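Local coordinates for predicted phosphatase, HAD family (Clostridium acetobutylicum, PDB 3MC1), which probably acts as a metal-dependent phosphatase of the haloacid dehalogenase superfamily, although its physiological substrate is not established, at residues 7-11 with 12-16; 85-88 with 89-93; 92-95 with 96-100. One frame throughout, in Å; residues are numbered along the deposited sequence.

Interaction 1: residues 7-11 with 12-16; sequences VLFDL and DGTLT. With NA (sodium ion), chain C.
The DxDxT sequence that marks haloacid dehalogenase-type phosphatases occupies the end of strand 6-9 and the turn after it, and here Asp-10 and Asp-12 meet at a sodium ion. Asp-10 reaches the metal with its side chain, OD2 to sodium 2.1 Å, and Asp-12 with its backbone, O to sodium 2.2 Å. Two waters and Asp-167 complete the site. The first torsion of Asp-10 sets CG trans to the backbone N (chi1 -179°), which carries the carboxylate on past the strand to the ion. Its other oxygen, OD1, is hydrogen-bonded to Thr-109 and lies within hydrogen-bonding distance of a water that probably donates to it and that accepts from Asp-12 N at 2.8 Å. The Asp-12 side chain turns elsewhere, to Ser-18 and, through a salt bridge, to Lys-111.

Next to the site one carbonyl gathers three amides of the turn. Leu-11 O accepts from the backbone N of Thr-14, Leu-15 and Thr-16; the bond from Leu-15 N, at 2.9 Å, lies in the carbonyl plane, whereas Thr-14 N sits above that plane. Gly-13 N adds a bond to Thr-16 O. On the apolar side of the turn, Leu-15 CD2 approaches Phe-9 CD1 obliquely at 4.0 Å, while Thr-14 CG2 comes to the ring's edge, near its plane. Leu-11 CD1 rests against Leu-15 CB at 4.1 Å. Gly-13, with a positive phi of 82°, brings no side chain to its place beside the sodium.

Sodium probably stands where the family's catalytic magnesium binds. Shared between a carboxylate and a backbone carbonyl, the ion brings Asp-10 OD2 and Asp-12 O, both acceptors, close together and probably offsets their mutual repulsion.

Interaction 2: residues 85-88 with 89-93; sequences NKVY and DGIEA
Tyr-88 O is gripped by two donors, Ile-91 N at 3.2 Å and a water at 3.3 Å. The amide bond is fairly straight at its hydrogen (160°), yet Ile-91 N stands above the carbonyl plane, not on a lone pair. The same water accepts from Glu-92 N at 2.8 Å, so that it bridges the carbonyl before the turn to an amide of the first turn of helix 91-101.

The bond between Ile-91 N and Tyr-88 O closes a type II beta turn with Asp-89 and Gly-90 at its corners. Gly-90 takes the second corner with a positive phi, 87°, a conformation readily adopted by a residue that lacks a side chain; it is also the N-cap residue of the helix.

The Ile-91 side chain meets both Tyr-88 and Val-87. Its CG1, trans to its own carbonyl carbon (chi1 -76°), comes alongside the root of the tyrosine, reaching Tyr-88 CB at 3.7 Å, while Ile-91 CB, with CG2 beside it, packs on Val-87 CG1 at 3.8 Å. Ile-91 CB and CG1 also lie against the Tyr-88 carbonyl, CB 3.3 Å from Tyr-88 O. The phenol ring takes no part in this grip: it leads off to an edge-to-face stack with Tyr-187 and also touches Phe-189.

Upstream, Asn-85 OD1 accepts from Lys-86 N at 2.9 Å. This bond is bent, and the donor approaches well to the side of the C=O direction. The Asn-85 amide nitrogen, ND2, donates to Met-82 O. Taken together, the extended run 85-88, the type II turn and the glycine N-cap are an example of a tight turn leading directly into a helix, here helix 91-101 of the haloacid dehalogenase fold.

Interaction 3: residues 92-95 with 96-100; sequences EALL and SSLKD
Leu-94 and Leu-98 lie one turn apart on helix 91-101, an alpha-helix packed against the parallel sheet of this Rossmann-like fold. Four successive i to i+4 bonds satisfy the backbone across the contact. Ser-96 N donates to Glu-92 O at 2.9 Å and Ser-97 N to Ala-93 O at 3.0 Å; Leu-98 N then meets Leu-94 O at 2.9 Å, nearly in line with the carbonyl bond, and Lys-99 N meets Leu-95 O at 3.1 Å. All are close to straight, the Ser-97 bond most of all at 171°. Next along, Asp-100 N donates to Ser-96 O at 3.1 Å.

Two polar side chains find partners beyond these turns. Ser-97 OG, held trans to its own backbone N (chi1 -180°), hydrogen-bonds to His-211 of helix 207-215, and Glu-92 OE2 bonds to Tyr-128. Both groups thus link the helix to other parts of the chain.

On the buried side, Leu-94 also touches Val-207 and Leu-210 of helix 207-215, whereas Leu-95 and Leu-98 both reach Leu-105 of strand 104-109. The two leucines spaced by four meet at a slant through their branched ends, with Leu-94 CD1 lying 3.9 Å from Leu-98 CG, while that same CG sits 3.2 Å from Leu-94 O.

In the fold
From the N terminus, interaction 1 comes first, turning the chain at the end of strand 6-9 toward helix 19-31. Helices 51-59 and 63-81 intervene before interaction 2, the turn entering helix 91-101; interaction 3 continues along that helix, sharing Glu-92 and Ala-93 with it. All three are local, so none closes a long loop and none crosses another. Residues 12-16 and 85-88 run side by side, joined by a probable hydrogen bond from Tyr-88 N to Leu-15 O. Phe-9 of interaction 1 packs on Leu-94, Leu-95 and Leu-98 of interaction 3, tying strand 6-9, in the middle of the sheet, to the helix covering it.

Interaction 1: residues 7-11 with 12-16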
loop_
_atom_site.group_PDB
_atom_site.type_symbol
_atom_site.label_atom_id
_atom_site.label_comp_id
_atom_site.label_asym_id
_atom_site.label_seq_id
_atom_site.Cartn_x
_atom_site.Cartn_y
_atom_site.Cartn_z
ATOM N N VAL A 7 -10.428 6.075 -8.416
ATOM C CA VAL A 7 -9.004 5.809 -8.446
ATOM C C VAL A 7 -8.612 5.267 -7.063
ATOM O O VAL A 7 -8.691 5.984 -6.064
ATOM C CB VAL A 7 -8.198 7.097 -8.722
ATOM C CG1 VAL A 7 -6.718 6.761 -8.813
ATOM C CG2 VAL A 7 -8.675 7.784 -10.028
ATOM N N LEU A 8 -8.229 3.992 -7.013
ATOM C CA LEU A 8 -7.790 3.359 -5.766
ATOM C C LEU A 8 -6.259 3.418 -5.690
ATOM O O LEU A 8 -5.570 3.215 -6.685
ATOM C CB LEU A 8 -8.262 1.901 -5.705
ATOM C CG LEU A 8 -9.702 1.645 -5.231
ATOM C CD1 LEU A 8 -10.705 2.310 -6.174
ATOM C CD2 LEU A 8 -9.956 0.133 -5.142
ATOM N N PHE A 9 -5.741 3.707 -4.499
ATOM C CA PHE A 9 -4.304 3.826 -4.268
ATOM C C PHE A 9 -3.878 2.939 -3.108
ATOM O O PHE A 9 -4.618 2.791 -2.129
ATOM C CB PHE A 9 -3.925 5.250 -3.830
ATOM C CG PHE A 9 -4.123 6.324 -4.880
ATOM C CD1 PHE A 9 -3.064 6.732 -5.684
ATOM C CD2 PHE A 9 -5.346 6.983 -4.996
ATOM C CE1 PHE A 9 -3.220 7.800 -6.587
ATOM C CE2 PHE A 9 -5.514 8.041 -5.890
ATOM C CZ PHE A 9 -4.450 8.454 -6.685
ATOM N N ASP A 10 -2.687 2.361 -3.205
ATOM C CA ASP A 10 -2.170 1.615 -2.067
ATOM C C ASP A 10 -1.562 2.751 -1.242
ATOM O O ASP A 10 -1.505 3.893 -1.717
ATOM C CB ASP A 10 -1.090 0.617 -2.475
ATOM C CG ASP A 10 -0.573 -0.184 -1.289
ATOM O OD1 ASP A 10 -1.389 -0.526 -0.398
ATOM O OD2 ASP A 10 0.643 -0.468 -1.243
ATOM N N LEU A 11 -1.118 2.468 -0.019
ATOM C CA LEU A 11 -0.556 3.510 0.835
ATOM C C LEU A 11 0.973 3.556 0.832
ATOM O O LEU A 11 1.568 4.467 0.263
ATOM C CB LEU A 11 -1.079 3.337 2.275
ATOM C CG LEU A 11 -0.618 4.314 3.365
ATOM C CD1 LEU A 11 -0.686 5.772 2.906
ATOM C CD2 LEU A 11 -1.513 4.127 4.588
ATOM N N ASP A 12 1.598 2.576 1.483
ATOM C CA ASP A 12 3.054 2.490 1.557
ATOM C C ASP A 12 3.665 2.299 0.170
ATOM O O ASP A 12 3.253 1.418 -0.571
ATOM C CB ASP A 12 3.481 1.309 2.449
ATOM C CG ASP A 12 2.979 1.435 3.879
ATOM O OD1 ASP A 12 3.121 2.527 4.475
ATOM O OD2 ASP A 12 2.448 0.437 4.411
ATOM N N GLY A 13 4.653 3.121 -0.170
ATOM C CA GLY A 13 5.306 2.994 -1.463
ATOM C C GLY A 13 4.592 3.643 -2.640
ATOM O O GLY A 13 5.099 3.628 -3.765
ATOM N N THR A 14 3.412 4.198 -2.397
ATOM C CA THR A 14 2.653 4.852 -3.454
ATOM C C THR A 14 2.339 6.277 -3.028
ATOM O O THR A 14 2.592 7.232 -3.772
ATOM C CB THR A 14 1.338 4.106 -3.746
ATOM O OG1 THR A 14 1.633 2.811 -4.278
ATOM C CG2 THR A 14 0.506 4.879 -4.758
ATOM N N LEU A 15 1.787 6.425 -1.827
ATOM C CA LEU A 15 1.464 7.750 -1.320
ATOM C C LEU A 15 2.538 8.228 -0.346
ATOM O O LEU A 15 2.902 9.409 -0.331
ATOM C CB LEU A 15 0.099 7.736 -0.629
ATOM C CG LEU A 15 -1.123 7.431 -1.501
ATOM C CD1 LEU A 15 -2.371 7.358 -0.634
ATOM C CD2 LEU A 15 -1.268 8.513 -2.576
ATOM N N THR A 16 3.067 7.303 0.447
ATOM C CA THR A 16 4.077 7.654 1.444
ATOM C C THR A 16 5.342 6.799 1.368
ATOM O O THR A 16 5.281 5.607 1.083
ATOM C CB THR A 16 3.499 7.494 2.879
ATOM O OG1 THR A 16 3.047 6.144 3.059
ATOM C CG2 THR A 16 2.320 8.418 3.085
HETATM NA NA NA C . 2.722 -0.503 -1.608
HETATM O O HOH W 1 0.415 0.066 1.845
HETATM O O HOH W 2 4.988 -0.881 -1.007
HETATM O O HOH W 3 2.132 -2.575 -2.105
#

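Interaction 2: residues 85-88 with 89-93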
loop_
_atom_site.group_PDB
_atom_site.type_symbol
_atom_site.label_atom_id
_atom_site.label_comp_id
_atom_site.label_asym_id
_atom_site.label_seq_id
_atom_site.Cartn_x
_atom_site.Cartn_y
_atom_site.Cartn_z
ATOM N N ASN A 85 7.941 8.471 8.709
ATOM C CA ASN A 85 7.272 8.394 7.426
ATOM C C ASN A 85 7.395 9.743 6.710
ATOM O O ASN A 85 7.751 10.752 7.324
ATOM C CB ASN A 85 5.806 8.134 7.739
ATOM C CG ASN A 85 5.109 7.311 6.708
ATOM O OD1 ASN A 85 5.468 7.312 5.537
ATOM N ND2 ASN A 85 4.066 6.607 7.144
ATOM N N LYS A 86 7.075 9.753 5.419
ATOM C CA LYS A 86 7.120 10.969 4.605
ATOM C C LYS A 86 6.172 10.779 3.435
ATOM O O LYS A 86 5.971 9.661 2.976
ATOM C CB LYS A 86 8.528 11.209 4.040
ATOM C CG LYS A 86 9.604 11.513 5.065
ATOM C CD LYS A 86 11.000 11.582 4.426
ATOM C CE LYS A 86 11.403 10.248 3.800
ATOM N NZ LYS A 86 12.826 10.236 3.346
ATOM N N VAL A 87 5.584 11.870 2.957
ATOM C CA VAL A 87 4.695 11.805 1.798
ATOM C C VAL A 87 5.591 12.035 0.584
ATOM O O VAL A 87 6.464 12.903 0.625
ATOM C CB VAL A 87 3.616 12.908 1.858
ATOM C CG1 VAL A 87 2.816 12.933 0.564
ATOM C CG2 VAL A 87 2.691 12.654 3.034
ATOM N N TYR A 88 5.409 11.254 -0.482
ATOM C CA TYR A 88 6.234 11.428 -1.673
ATOM C C TYR A 88 5.969 12.804 -2.269
ATOM O O TYR A 88 4.830 13.274 -2.263
ATOM C CB TYR A 88 5.921 10.355 -2.728
ATOM C CG TYR A 88 6.490 8.980 -2.442
ATOM C CD1 TYR A 88 7.858 8.723 -2.564
ATOM C CD2 TYR A 88 5.656 7.930 -2.058
ATOM C CE1 TYR A 88 8.376 7.449 -2.308
ATOM C CE2 TYR A 88 6.162 6.662 -1.803
ATOM C CZ TYR A 88 7.517 6.426 -1.924
ATOM O OH TYR A 88 8.006 5.169 -1.630
ATOM N N ASP A 89 7.022 13.450 -2.768
ATOM C CA ASP A 89 6.869 14.768 -3.376
ATOM C C ASP A 89 5.865 14.695 -4.531
ATOM O O ASP A 89 5.854 13.734 -5.310
ATOM C CB ASP A 89 8.207 15.285 -3.920
ATOM C CG ASP A 89 9.229 15.533 -2.829
ATOM O OD1 ASP A 89 8.854 16.095 -1.775
ATOM O OD2 ASP A 89 10.411 15.179 -3.031
ATOM N N GLY A 90 5.021 15.715 -4.628
ATOM C CA GLY A 90 4.044 15.767 -5.696
ATOM C C GLY A 90 2.732 15.065 -5.417
ATOM O O GLY A 90 1.738 15.347 -6.079
ATOM N N ILE A 91 2.707 14.174 -4.427
ATOM C CA ILE A 91 1.482 13.439 -4.126
ATOM C C ILE A 91 0.277 14.293 -3.746
ATOM O O ILE A 91 -0.799 14.112 -4.303
ATOM C CB ILE A 91 1.703 12.368 -3.021
ATOM C CG1 ILE A 91 2.431 11.153 -3.610
ATOM C CG2 ILE A 91 0.354 11.946 -2.429
ATOM C CD1 ILE A 91 1.671 10.445 -4.723
ATOM N N GLU A 92 0.422 15.208 -2.797
ATOM C CA GLU A 92 -0.731 16.026 -2.448
ATOM C C GLU A 92 -1.210 16.833 -3.658
ATOM O O GLU A 92 -2.413 16.978 -3.873
ATOM C CB GLU A 92 -0.418 16.960 -1.277
ATOM C CG GLU A 92 -1.550 17.919 -0.973
ATOM C CD GLU A 92 -1.450 18.525 0.416
ATOM O OE1 GLU A 92 -0.335 18.561 0.980
ATOM O OE2 GLU A 92 -2.486 18.981 0.933
ATOM N N ALA A 93 -0.270 17.355 -4.443
ATOM C CA ALA A 93 -0.618 18.115 -5.645
ATOM C C ALA A 93 -1.457 17.206 -6.563
ATOM O O ALA A 93 -2.479 17.622 -7.115
ATOM C CB ALA A 93 0.640 18.555 -6.353
HETATM O O HOH W 4 2.934 15.889 -1.656
#

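Interaction 3: residues 92-95 with 96-100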
loop_
_atom_site.group_PDB
_atom_site.type_symbol
_atom_site.label_atom_id
_atom_site.label_comp_id
_atom_site.label_asym_id
_atom_site.label_seq_id
_atom_site.Cartn_x
_atom_site.Cartn_y
_atom_site.Cartn_z
ATOM N N GLU A 92 0.422 15.208 -2.797
ATOM C CA GLU A 92 -0.731 16.026 -2.448
ATOM C C GLU A 92 -1.210 16.833 -3.658
ATOM O O GLU A 92 -2.413 16.978 -3.873
ATOM C CB GLU A 92 -0.418 16.960 -1.277
ATOM C CG GLU A 92 -1.550 17.919 -0.973
ATOM C CD GLU A 92 -1.450 18.525 0.416
ATOM O OE1 GLU A 92 -0.335 18.561 0.980
ATOM O OE2 GLU A 92 -2.486 18.981 0.933
ATOM N N ALA A 93 -0.270 17.355 -4.443
ATOM C CA ALA A 93 -0.618 18.115 -5.645
ATOM C C ALA A 93 -1.457 17.206 -6.563
ATOM O O ALA A 93 -2.479 17.622 -7.115
ATOM C CB ALA A 93 0.640 18.555 -6.353
ATOM N N LEU A 94 -1.021 15.958 -6.701
ATOM C CA LEU A 94 -1.725 14.971 -7.519
ATOM C C LEU A 94 -3.159 14.769 -7.032
ATOM O O LEU A 94 -4.110 14.879 -7.815
ATOM C CB LEU A 94 -0.980 13.623 -7.490
ATOM C CG LEU A 94 -1.709 12.446 -8.167
ATOM C CD1 LEU A 94 -1.870 12.726 -9.663
ATOM C CD2 LEU A 94 -0.941 11.160 -7.954
ATOM N N LEU A 95 -3.307 14.476 -5.739
ATOM C CA LEU A 95 -4.619 14.252 -5.135
ATOM C C LEU A 95 -5.550 15.438 -5.330
ATOM O O LEU A 95 -6.729 15.261 -5.646
ATOM C CB LEU A 95 -4.472 13.979 -3.640
ATOM C CG LEU A 95 -3.622 12.762 -3.265
ATOM C CD1 LEU A 95 -3.499 12.660 -1.739
ATOM C CD2 LEU A 95 -4.273 11.515 -3.830
ATOM N N SER A 96 -5.025 16.642 -5.119
ATOM C CA SER A 96 -5.838 17.844 -5.280
ATOM C C SER A 96 -6.315 17.936 -6.731
ATOM O O SER A 96 -7.508 18.081 -6.985
ATOM C CB SER A 96 -5.027 19.094 -4.925
ATOM O OG SER A 96 -5.844 20.254 -4.953
ATOM N N SER A 97 -5.377 17.839 -7.671
ATOM C CA SER A 97 -5.700 17.913 -9.097
ATOM C C SER A 97 -6.770 16.894 -9.497
ATOM O O SER A 97 -7.719 17.226 -10.212
ATOM C CB SER A 97 -4.437 17.692 -9.935
ATOM O OG SER A 97 -4.723 17.764 -11.329
ATOM N N LEU A 98 -6.631 15.657 -9.026
ATOM C CA LEU A 98 -7.599 14.621 -9.370
ATOM C C LEU A 98 -9.005 14.906 -8.851
ATOM O O LEU A 98 -9.980 14.701 -9.570
ATOM C CB LEU A 98 -7.125 13.250 -8.863
ATOM C CG LEU A 98 -5.803 12.712 -9.418
ATOM C CD1 LEU A 98 -5.551 11.315 -8.845
ATOM C CD2 LEU A 98 -5.848 12.672 -10.947
ATOM N N LYS A 99 -9.131 15.369 -7.610
ATOM C CA LYS A 99 -10.459 15.662 -7.082
ATOM C C LYS A 99 -11.069 16.842 -7.830
ATOM O O LYS A 99 -12.288 16.950 -7.947
ATOM C CB LYS A 99 -10.418 15.972 -5.581
ATOM C CG LYS A 99 -10.292 14.747 -4.695
ATOM C CD LYS A 99 -10.812 15.018 -3.283
ATOM C CE LYS A 99 -12.333 15.151 -3.259
ATOM N NZ LYS A 99 -12.876 15.428 -1.886
ATOM N N ASP A 100 -10.223 17.726 -8.340
ATOM C CA ASP A 100 -10.729 18.874 -9.075
ATOM C C ASP A 100 -11.380 18.338 -10.345
ATOM O O ASP A 100 -12.478 18.759 -10.715
ATOM C CB ASP A 100 -9.599 19.837 -9.435
ATOM C CG ASP A 100 -10.086 21.270 -9.578
ATOM O OD1 ASP A 100 -11.098 21.493 -10.280
ATOM O OD2 ASP A 100 -9.456 22.171 -8.986
#